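Local coordinates for cytoplasmic protein (Cryptococcus neoformans var. grubii serotype A, PDB 7LPO) that probably hydrolyses steryl beta-glucosides, as a sterylglucosidase of glycoside hydrolase family 5, at residues 214-222 and 398-408; 433-441 and 507-515. One frame throughout, in Å; residues are numbered along the deposited sequence.

Interaction 1: residues 214-222 and 398-408; sequences FFFAGKTYA and VDFVDDFWALH
Phe216 and Phe404 interlock where helices 206-221 and 400-419 meet, each side chain a knob in a hole of the other helix. The helices belong to a family 5 glycoside hydrolase with a TIM-barrel catalytic domain. The axes of 214-221 and 400-408 approach to 9.0 Å, with their N-to-C directions 113° apart. The tight part is an aromatic cluster of Phe215, Phe216, Phe400, Trp405 and His408. Phe216 sits among Phe400, Phe404, Trp405 and His408. Phe400 turns its edge to one face of the Phe216 ring, a T-shaped pair with planes at 83° and Phe400 CE1 3.5 Å from Phe216 CD2. Phe215 lies over the opposite face, so the ring is held from both sides. Phe216 then turns its own edge to the face of His408 in an offset edge-to-face pair. With CG anti to the backbone N (chi1 160°), the His408 ring lies beside Phe215 and Phe216, and its ND1 is hydrogen-bonded to Gln237 OE1 of helix 232-254.

Phe404 fills the second hole, formed by Phe216, Ala217, Thr220 and Tyr221. Ala217 CB stands over its ring in a CH-pi contact, 3.7 Å from the centroid. Thr220 OG1 comes to the edge of the same ring.

Packing is thinner where Thr220 and Tyr221 face Val398, just before helix 400-419. Thr220 and Val398 are partly exposed, and Lys219 at the surface pairs with Asp234. Here Tyr221 OH touches Val398 CG1 at 3.4 Å, while its hydrogen bond goes to Thr389 O. Asp399 caps the helix, but weakly.

No direct hydrogen bond joins the two segments. One water does so instead, donating to Phe216 O at 2.8 Å and to Phe404 O at 2.7 Å.

Interaction 2: residues 433-441 and 507-515; sequences RQPPKLPES and DTIDILGNY
Ile511 packs against the proline-rich loop 433-439 near the end of helix 490-512. Ile511 CG2 lies 3.3 Å from Pro436 O, and Ile511 CD1 meets Gln434 CB at 3.7 Å. Pro435 spans Ile511 and Leu512. Leu512 CD2 also touches Leu438 CD1, the two leucines lying side by side and pointing the same way.

A polar bond lies at each end of this apolar strip. Gln434, extended beyond CG, reaches across so that its NE2 donates to Asp507 OD1 at 2.9 Å. The acceptor is near the amide plane but is met from above the carboxylate plane. Asp507 is held in turn by a salt bridge from its OD2 to Arg476. At the other end, Tyr515 OH donates to the syn lone pair of Glu440 OE1 at 2.6 Å. Carboxylate and ring are nearly coplanar, 14° apart. Glu440 OE2 accepts from Gly445 N, which fixes the carboxylate further. A water donates to both Leu438 O and Ile511 O.

Leu438 and Leu512 both rest on Ile427 of strand 424-427, Tyr515 touches Ala447 of strand 447-449, and Pro436 turns to helix 400-419.

In the fold
Helix 400-419 connects the two contacts. In interaction 1 its first turns pack against helix 206-221. The loop of interaction 2 meets the same turns, chiefly through Pro436. The centres are about 19 Å apart, yet the contacts touch. Pro436 CB lies 3.3 Å from Asp402 OD1. Pro436 CD lies 3.5 Å from Trp405 CZ3 and 3.6 Å from Val401 CG1, which also packs on Gln434 O. Trp405 thus touches both Phe216 and Pro436. Along the chain the contacts are in series, and in sequence strand 424-427 comes between helix 400-419 and the loop. That strand runs parallel to 263-267 and 447-449, as expected within a TIM barrel. Both contacts are structural packing.

Interaction 1: residues 214-222 and 398-408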
loop_
_atom_site.group_PDB
_atom_site.type_symbol
_atom_site.label_atom_id
_atom_site.label_comp_id
_atom_site.label_asym_id
_atom_site.label_seq_id
_atom_site.Cartn_x
_atom_site.Cartn_y
_atom_site.Cartn_z
ATOM N N PHE A 214 17.710 -12.728 -2.744
ATOM C CA PHE A 214 17.669 -13.850 -1.811
ATOM C C PHE A 214 16.233 -14.318 -1.593
ATOM O O PHE A 214 15.908 -15.494 -1.786
ATOM C CB PHE A 214 18.303 -13.439 -0.467
ATOM C CG PHE A 214 19.814 -13.351 -0.468
ATOM C CD1 PHE A 214 20.573 -13.803 -1.530
ATOM C CD2 PHE A 214 20.478 -12.826 0.635
ATOM C CE1 PHE A 214 21.972 -13.742 -1.490
ATOM C CE2 PHE A 214 21.876 -12.751 0.673
ATOM C CZ PHE A 214 22.619 -13.207 -0.387
ATOM N N PHE A 215 15.354 -13.390 -1.199
ATOM C CA PHE A 215 13.996 -13.745 -0.787
ATOM C C PHE A 215 13.253 -14.527 -1.865
ATOM O O PHE A 215 12.629 -15.555 -1.580
ATOM C CB PHE A 215 13.224 -12.472 -0.425
ATOM C CG PHE A 215 11.877 -12.723 0.210
ATOM C CD1 PHE A 215 11.775 -13.024 1.563
ATOM C CD2 PHE A 215 10.711 -12.637 -0.541
ATOM C CE1 PHE A 215 10.553 -13.239 2.155
ATOM C CE2 PHE A 215 9.478 -12.854 0.055
ATOM C CZ PHE A 215 9.408 -13.154 1.416
ATOM N N PHE A 216 13.274 -14.037 -3.101
ATOM C CA PHE A 216 12.449 -14.597 -4.158
ATOM C C PHE A 216 13.175 -15.607 -5.024
ATOM O O PHE A 216 12.510 -16.410 -5.682
ATOM C CB PHE A 216 11.919 -13.494 -5.083
ATOM C CG PHE A 216 10.787 -12.718 -4.513
ATOM C CD1 PHE A 216 9.603 -13.340 -4.177
ATOM C CD2 PHE A 216 10.907 -11.364 -4.305
ATOM C CE1 PHE A 216 8.563 -12.628 -3.648
ATOM C CE2 PHE A 216 9.860 -10.641 -3.778
ATOM C CZ PHE A 216 8.686 -11.272 -3.454
ATOM N N ALA A 217 14.515 -15.584 -5.055
ATOM C CA ALA A 217 15.225 -16.409 -6.026
ATOM C C ALA A 217 16.615 -16.828 -5.565
ATOM O O ALA A 217 17.467 -17.116 -6.415
ATOM C CB ALA A 217 15.336 -15.645 -7.367
ATOM N N GLY A 218 16.863 -16.871 -4.256
ATOM C CA GLY A 218 18.163 -17.302 -3.765
ATOM C C GLY A 218 18.601 -18.651 -4.307
ATOM O O GLY A 218 19.786 -18.872 -4.561
ATOM N N LYS A 219 17.655 -19.572 -4.500
ATOM C CA LYS A 219 18.028 -20.906 -4.973
ATOM C C LYS A 219 18.544 -20.884 -6.407
ATOM O O LYS A 219 19.271 -21.798 -6.811
ATOM C CB LYS A 219 16.835 -21.864 -4.865
ATOM C CG LYS A 219 16.498 -22.270 -3.441
ATOM C CD LYS A 219 15.304 -23.219 -3.390
ATOM C CE LYS A 219 13.988 -22.456 -3.418
ATOM N NZ LYS A 219 12.824 -23.289 -2.965
ATOM N N THR A 220 18.194 -19.860 -7.177
ATOM C CA THR A 220 18.630 -19.736 -8.561
ATOM C C THR A 220 19.928 -18.949 -8.689
ATOM O O THR A 220 20.821 -19.350 -9.442
ATOM C CB THR A 220 17.531 -19.055 -9.385
ATOM O OG1 THR A 220 16.349 -19.862 -9.353
ATOM C CG2 THR A 220 17.964 -18.822 -10.840
ATOM N N TYR A 221 20.058 -17.846 -7.948
ATOM C CA TYR A 221 21.161 -16.918 -8.135
ATOM C C TYR A 221 22.174 -16.916 -7.007
ATOM O O TYR A 221 23.287 -16.425 -7.215
ATOM C CB TYR A 221 20.620 -15.493 -8.323
ATOM C CG TYR A 221 19.719 -15.385 -9.529
ATOM C CD1 TYR A 221 20.224 -15.552 -10.809
ATOM C CD2 TYR A 221 18.358 -15.152 -9.389
ATOM C CE1 TYR A 221 19.393 -15.485 -11.919
ATOM C CE2 TYR A 221 17.532 -15.082 -10.475
ATOM C CZ TYR A 221 18.048 -15.247 -11.742
ATOM O OH TYR A 221 17.210 -15.183 -12.841
ATOM N N ALA A 222 21.833 -17.445 -5.831
ATOM C CA ALA A 222 22.777 -17.566 -4.716
ATOM C C ALA A 222 22.716 -18.977 -4.137
ATOM O O ALA A 222 22.417 -19.166 -2.955
ATOM C CB ALA A 222 22.483 -16.523 -3.637
ATOM N N VAL A 398 14.188 -14.823 -17.749
ATOM C CA VAL A 398 13.313 -14.984 -16.591
ATOM C C VAL A 398 12.284 -13.859 -16.531
ATOM O O VAL A 398 12.484 -12.753 -17.037
ATOM C CB VAL A 398 14.105 -15.045 -15.264
ATOM C CG1 VAL A 398 15.028 -16.263 -15.224
ATOM C CG2 VAL A 398 14.882 -13.747 -15.058
ATOM N N ASP A 399 11.173 -14.153 -15.863
ATOM C CA ASP A 399 10.093 -13.207 -15.595
ATOM C C ASP A 399 9.889 -13.186 -14.086
ATOM O O ASP A 399 9.451 -14.184 -13.506
ATOM C CB ASP A 399 8.814 -13.628 -16.316
ATOM C CG ASP A 399 7.686 -12.628 -16.149
ATOM O OD1 ASP A 399 7.588 -11.996 -15.074
ATOM O OD2 ASP A 399 6.888 -12.477 -17.102
ATOM N N PHE A 400 10.198 -12.055 -13.451
ATOM C CA PHE A 400 10.111 -11.991 -11.996
ATOM C C PHE A 400 8.722 -12.382 -11.508
ATOM O O PHE A 400 8.586 -13.159 -10.555
ATOM C CB PHE A 400 10.464 -10.588 -11.499
ATOM C CG PHE A 400 10.141 -10.364 -10.047
ATOM C CD1 PHE A 400 10.859 -11.002 -9.067
ATOM C CD2 PHE A 400 9.104 -9.533 -9.673
ATOM C CE1 PHE A 400 10.569 -10.810 -7.730
ATOM C CE2 PHE A 400 8.801 -9.343 -8.346
ATOM C CZ PHE A 400 9.540 -9.992 -7.370
ATOM N N VAL A 401 7.680 -11.864 -12.158
ATOM C CA VAL A 401 6.325 -12.045 -11.647
ATOM C C VAL A 401 5.862 -13.482 -11.835
ATOM O O VAL A 401 5.253 -14.066 -10.930
ATOM C CB VAL A 401 5.352 -11.059 -12.319
ATOM C CG1 VAL A 401 3.923 -11.394 -11.940
ATOM C CG2 VAL A 401 5.682 -9.641 -11.928
ATOM N N ASP A 402 6.135 -14.077 -13.000
ATOM C CA ASP A 402 5.626 -15.422 -13.259
ATOM C C ASP A 402 6.488 -16.504 -12.620
ATOM O O ASP A 402 5.966 -17.546 -12.211
ATOM C CB ASP A 402 5.535 -15.710 -14.764
ATOM C CG ASP A 402 4.812 -14.630 -15.537
ATOM O OD1 ASP A 402 3.929 -13.949 -14.963
ATOM O OD2 ASP A 402 5.129 -14.466 -16.737
ATOM N N ASP A 403 7.799 -16.300 -12.550
ATOM C CA ASP A 403 8.697 -17.370 -12.140
ATOM C C ASP A 403 9.019 -17.366 -10.654
ATOM O O ASP A 403 9.350 -18.425 -10.110
ATOM C CB ASP A 403 10.011 -17.288 -12.916
ATOM C CG ASP A 403 9.808 -17.379 -14.412
ATOM O OD1 ASP A 403 8.788 -17.972 -14.832
ATOM O OD2 ASP A 403 10.662 -16.846 -15.160
ATOM N N PHE A 404 8.952 -16.214 -9.986
ATOM C CA PHE A 404 9.413 -16.133 -8.607
ATOM C C PHE A 404 8.358 -15.551 -7.679
ATOM O O PHE A 404 8.106 -16.105 -6.605
ATOM C CB PHE A 404 10.699 -15.310 -8.542
ATOM C CG PHE A 404 11.845 -15.928 -9.295
ATOM C CD1 PHE A 404 12.361 -17.146 -8.904
ATOM C CD2 PHE A 404 12.405 -15.292 -10.389
ATOM C CE1 PHE A 404 13.416 -17.728 -9.584
ATOM C CE2 PHE A 404 13.464 -15.881 -11.085
ATOM C CZ PHE A 404 13.968 -17.093 -10.669
ATOM N N TRP A 405 7.723 -14.446 -8.071
ATOM C CA TRP A 405 6.676 -13.895 -7.221
ATOM C C TRP A 405 5.503 -14.865 -7.102
ATOM O O TRP A 405 4.997 -15.119 -6.003
ATOM C CB TRP A 405 6.190 -12.546 -7.747
ATOM C CG TRP A 405 5.104 -12.024 -6.870
ATOM C CD1 TRP A 405 5.249 -11.346 -5.691
ATOM C CD2 TRP A 405 3.704 -12.189 -7.061
ATOM N NE1 TRP A 405 4.022 -11.062 -5.149
ATOM C CE2 TRP A 405 3.055 -11.577 -5.968
ATOM C CE3 TRP A 405 2.929 -12.799 -8.049
ATOM C CZ2 TRP A 405 1.675 -11.545 -5.845
ATOM C CZ3 TRP A 405 1.552 -12.758 -7.927
ATOM C CH2 TRP A 405 0.942 -12.135 -6.835
ATOM N N ALA A 406 5.052 -15.418 -8.227
ATOM C CA ALA A 406 3.873 -16.276 -8.199
ATOM C C ALA A 406 4.120 -17.512 -7.347
ATOM O O ALA A 406 3.226 -17.966 -6.621
ATOM C CB ALA A 406 3.476 -16.667 -9.621
ATOM N N LEU A 407 5.336 -18.057 -7.405
ATOM C CA LEU A 407 5.661 -19.228 -6.602
ATOM C C LEU A 407 5.585 -18.907 -5.114
ATOM O O LEU A 407 5.046 -19.693 -4.331
ATOM C CB LEU A 407 7.051 -19.738 -6.976
ATOM C CG LEU A 407 7.534 -21.032 -6.327
ATOM C CD1 LEU A 407 6.532 -22.155 -6.460
ATOM C CD2 LEU A 407 8.874 -21.418 -6.961
ATOM N N HIS A 408 6.110 -17.750 -4.706
ATOM C CA HIS A 408 5.939 -17.326 -3.319
ATOM C C HIS A 408 4.460 -17.191 -2.975
ATOM O O HIS A 408 4.033 -17.536 -1.866
ATOM C CB HIS A 408 6.661 -15.996 -3.067
ATOM C CG HIS A 408 6.162 -15.268 -1.856
ATOM N ND1 HIS A 408 6.463 -15.665 -0.571
ATOM C CD2 HIS A 408 5.338 -14.201 -1.735
ATOM C CE1 HIS A 408 5.857 -14.865 0.288
ATOM N NE2 HIS A 408 5.179 -13.960 -0.392
HETATM O O HOH W 1 9.977 -17.295 -5.049
#

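Interaction 2: residues 433-441 and 507-515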
loop_
_atom_site.group_PDB
_atom_site.type_symbol
_atom_site.label_atom_id
_atom_site.label_comp_id
_atom_site.label_asym_id
_atom_site.label_seq_id
_atom_site.Cartn_x
_atom_site.Cartn_y
_atom_site.Cartn_z
ATOM N N ARG A 433 3.380 -3.787 -12.420
ATOM C CA ARG A 433 3.358 -4.993 -13.234
ATOM C C ARG A 433 1.936 -5.542 -13.284
ATOM O O ARG A 433 1.139 -5.348 -12.360
ATOM C CB ARG A 433 4.313 -6.069 -12.675
ATOM C CG ARG A 433 5.738 -5.591 -12.347
ATOM C CD ARG A 433 6.555 -5.317 -13.606
ATOM N NE ARG A 433 7.987 -5.519 -13.384
ATOM C CZ ARG A 433 8.951 -4.760 -13.909
ATOM N NH1 ARG A 433 8.652 -3.728 -14.704
ATOM N NH2 ARG A 433 10.224 -5.035 -13.641
ATOM N N GLN A 434 1.620 -6.227 -14.364
ATOM C CA GLN A 434 0.371 -6.967 -14.394
ATOM C C GLN A 434 0.506 -8.225 -13.544
ATOM O O GLN A 434 1.597 -8.795 -13.441
ATOM C CB GLN A 434 0.009 -7.365 -15.816
ATOM C CG GLN A 434 -0.376 -6.220 -16.730
ATOM C CD GLN A 434 -0.807 -6.728 -18.102
ATOM O OE1 GLN A 434 -0.147 -7.584 -18.698
ATOM N NE2 GLN A 434 -1.923 -6.215 -18.597
ATOM N N PRO A 435 -0.578 -8.689 -12.933
ATOM C CA PRO A 435 -0.512 -9.954 -12.203
ATOM C C PRO A 435 -0.248 -11.096 -13.166
ATOM O O PRO A 435 -0.504 -10.967 -14.375
ATOM C CB PRO A 435 -1.900 -10.071 -11.552
ATOM C CG PRO A 435 -2.792 -9.295 -12.443
ATOM C CD PRO A 435 -1.949 -8.145 -12.974
ATOM N N PRO A 436 0.280 -12.216 -12.681
ATOM C CA PRO A 436 0.377 -13.410 -13.521
ATOM C C PRO A 436 -0.975 -14.104 -13.584
ATOM O O PRO A 436 -1.900 -13.793 -12.835
ATOM C CB PRO A 436 1.406 -14.272 -12.789
ATOM C CG PRO A 436 1.141 -13.954 -11.327
ATOM C CD PRO A 436 0.586 -12.527 -11.271
ATOM N N LYS A 437 -1.082 -15.056 -14.501
ATOM C CA LYS A 437 -2.204 -15.980 -14.449
ATOM C C LYS A 437 -1.990 -16.918 -13.269
ATOM O O LYS A 437 -0.939 -17.551 -13.151
ATOM C CB LYS A 437 -2.331 -16.748 -15.758
ATOM C CG LYS A 437 -2.922 -15.882 -16.873
ATOM C CD LYS A 437 -1.832 -15.068 -17.566
ATOM C CE LYS A 437 -1.017 -16.004 -18.407
ATOM N NZ LYS A 437 0.370 -15.595 -18.765
ATOM N N LEU A 438 -2.958 -16.968 -12.382
ATOM C CA LEU A 438 -2.884 -17.787 -11.190
ATOM C C LEU A 438 -3.921 -18.900 -11.266
ATOM O O LEU A 438 -5.026 -18.681 -11.773
ATOM C CB LEU A 438 -3.119 -16.948 -9.929
ATOM C CG LEU A 438 -2.033 -15.914 -9.614
ATOM C CD1 LEU A 438 -2.490 -15.014 -8.466
ATOM C CD2 LEU A 438 -0.702 -16.560 -9.285
ATOM N N PRO A 439 -3.597 -20.096 -10.782
ATOM C CA PRO A 439 -4.490 -21.240 -11.008
ATOM C C PRO A 439 -5.760 -21.153 -10.174
ATOM O O PRO A 439 -5.747 -20.693 -9.030
ATOM C CB PRO A 439 -3.634 -22.444 -10.596
ATOM C CG PRO A 439 -2.706 -21.882 -9.527
ATOM C CD PRO A 439 -2.419 -20.450 -9.963
ATOM N N GLU A 440 -6.868 -21.610 -10.765
ATOM C CA GLU A 440 -8.119 -21.692 -10.020
ATOM C C GLU A 440 -8.019 -22.686 -8.870
ATOM O O GLU A 440 -8.776 -22.569 -7.900
ATOM C CB GLU A 440 -9.275 -22.091 -10.946
ATOM C CG GLU A 440 -10.065 -20.938 -11.546
ATOM C CD GLU A 440 -10.499 -19.896 -10.516
ATOM O OE1 GLU A 440 -10.258 -18.694 -10.761
ATOM O OE2 GLU A 440 -11.061 -20.278 -9.461
ATOM N N SER A 441 -7.105 -23.662 -8.953
ATOM C CA SER A 441 -6.931 -24.599 -7.849
ATOM C C SER A 441 -6.494 -23.892 -6.572
ATOM O O SER A 441 -6.617 -24.465 -5.486
ATOM C CB SER A 441 -5.909 -25.685 -8.212
ATOM O OG SER A 441 -4.762 -25.146 -8.846
ATOM N N ASP A 507 -6.800 -5.179 -16.268
ATOM C CA ASP A 507 -5.852 -6.249 -15.959
ATOM C C ASP A 507 -6.542 -7.410 -15.255
ATOM O O ASP A 507 -6.185 -8.577 -15.457
ATOM C CB ASP A 507 -4.724 -5.734 -15.056
ATOM C CG ASP A 507 -3.740 -4.838 -15.778
ATOM O OD1 ASP A 507 -3.825 -4.705 -17.018
ATOM O OD2 ASP A 507 -2.876 -4.268 -15.085
ATOM N N THR A 508 -7.513 -7.106 -14.394
ATOM C CA THR A 508 -8.146 -8.151 -13.602
ATOM C C THR A 508 -8.899 -9.132 -14.490
ATOM O O THR A 508 -8.671 -10.346 -14.427
ATOM C CB THR A 508 -9.084 -7.531 -12.572
ATOM O OG1 THR A 508 -8.359 -6.589 -11.772
ATOM C CG2 THR A 508 -9.679 -8.631 -11.693
ATOM N N ILE A 509 -9.794 -8.620 -15.340
ATOM C CA ILE A 509 -10.623 -9.503 -16.154
ATOM C C ILE A 509 -9.806 -10.144 -17.270
ATOM O O ILE A 509 -10.078 -11.281 -17.670
ATOM C CB ILE A 509 -11.833 -8.725 -16.700
ATOM C CG1 ILE A 509 -12.871 -9.700 -17.250
ATOM C CG2 ILE A 509 -11.394 -7.730 -17.767
ATOM C CD1 ILE A 509 -14.204 -9.076 -17.525
ATOM N N ASP A 510 -8.785 -9.449 -17.773
ATOM C CA ASP A 510 -7.930 -10.034 -18.802
ATOM C C ASP A 510 -7.169 -11.248 -18.284
ATOM O O ASP A 510 -6.935 -12.207 -19.030
ATOM C CB ASP A 510 -6.920 -9.003 -19.303
ATOM C CG ASP A 510 -7.530 -7.980 -20.219
ATOM O OD1 ASP A 510 -8.703 -8.156 -20.616
ATOM O OD2 ASP A 510 -6.826 -6.993 -20.530
ATOM N N ILE A 511 -6.734 -11.212 -17.021
ATOM C CA ILE A 511 -5.703 -12.111 -16.516
ATOM C C ILE A 511 -6.235 -13.036 -15.429
ATOM O O ILE A 511 -6.072 -14.257 -15.503
ATOM C CB ILE A 511 -4.481 -11.325 -16.004
ATOM C CG1 ILE A 511 -3.846 -10.543 -17.155
ATOM C CG2 ILE A 511 -3.477 -12.277 -15.364
ATOM C CD1 ILE A 511 -2.807 -9.539 -16.699
ATOM N N LEU A 512 -6.835 -12.470 -14.386
ATOM C CA LEU A 512 -7.257 -13.288 -13.255
ATOM C C LEU A 512 -8.631 -13.909 -13.473
ATOM O O LEU A 512 -8.859 -15.054 -13.073
ATOM C CB LEU A 512 -7.257 -12.453 -11.975
ATOM C CG LEU A 512 -5.869 -12.068 -11.457
ATOM C CD1 LEU A 512 -5.953 -11.138 -10.239
ATOM C CD2 LEU A 512 -5.064 -13.320 -11.105
ATOM N N GLY A 513 -9.545 -13.192 -14.119
ATOM C CA GLY A 513 -10.876 -13.689 -14.369
ATOM C C GLY A 513 -11.917 -12.678 -13.937
ATOM O O GLY A 513 -11.639 -11.481 -13.801
ATOM N N ASN A 514 -13.139 -13.168 -13.724
ATOM C CA ASN A 514 -14.250 -12.304 -13.333
ATOM C C ASN A 514 -14.248 -12.176 -11.815
ATOM O O ASN A 514 -14.936 -12.887 -11.081
ATOM C CB ASN A 514 -15.559 -12.843 -13.880
ATOM C CG ASN A 514 -15.787 -12.421 -15.315
ATOM O OD1 ASN A 514 -16.410 -11.390 -15.585
ATOM N ND2 ASN A 514 -15.265 -13.208 -16.248
ATOM N N TYR A 515 -13.431 -11.247 -11.348
ATOM C CA TYR A 515 -13.199 -10.989 -9.940
ATOM C C TYR A 515 -13.279 -9.494 -9.706
ATOM O O TYR A 515 -13.106 -8.699 -10.637
ATOM C CB TYR A 515 -11.821 -11.497 -9.503
ATOM C CG TYR A 515 -11.715 -12.991 -9.395
ATOM C CD1 TYR A 515 -12.360 -13.675 -8.374
ATOM C CD2 TYR A 515 -10.955 -13.720 -10.300
ATOM C CE1 TYR A 515 -12.255 -15.043 -8.256
ATOM C CE2 TYR A 515 -10.852 -15.097 -10.199
ATOM C CZ TYR A 515 -11.505 -15.748 -9.170
ATOM O OH TYR A 515 -11.408 -17.108 -9.048
HETATM O O HOH W 2 -5.735 -16.523 -13.716
#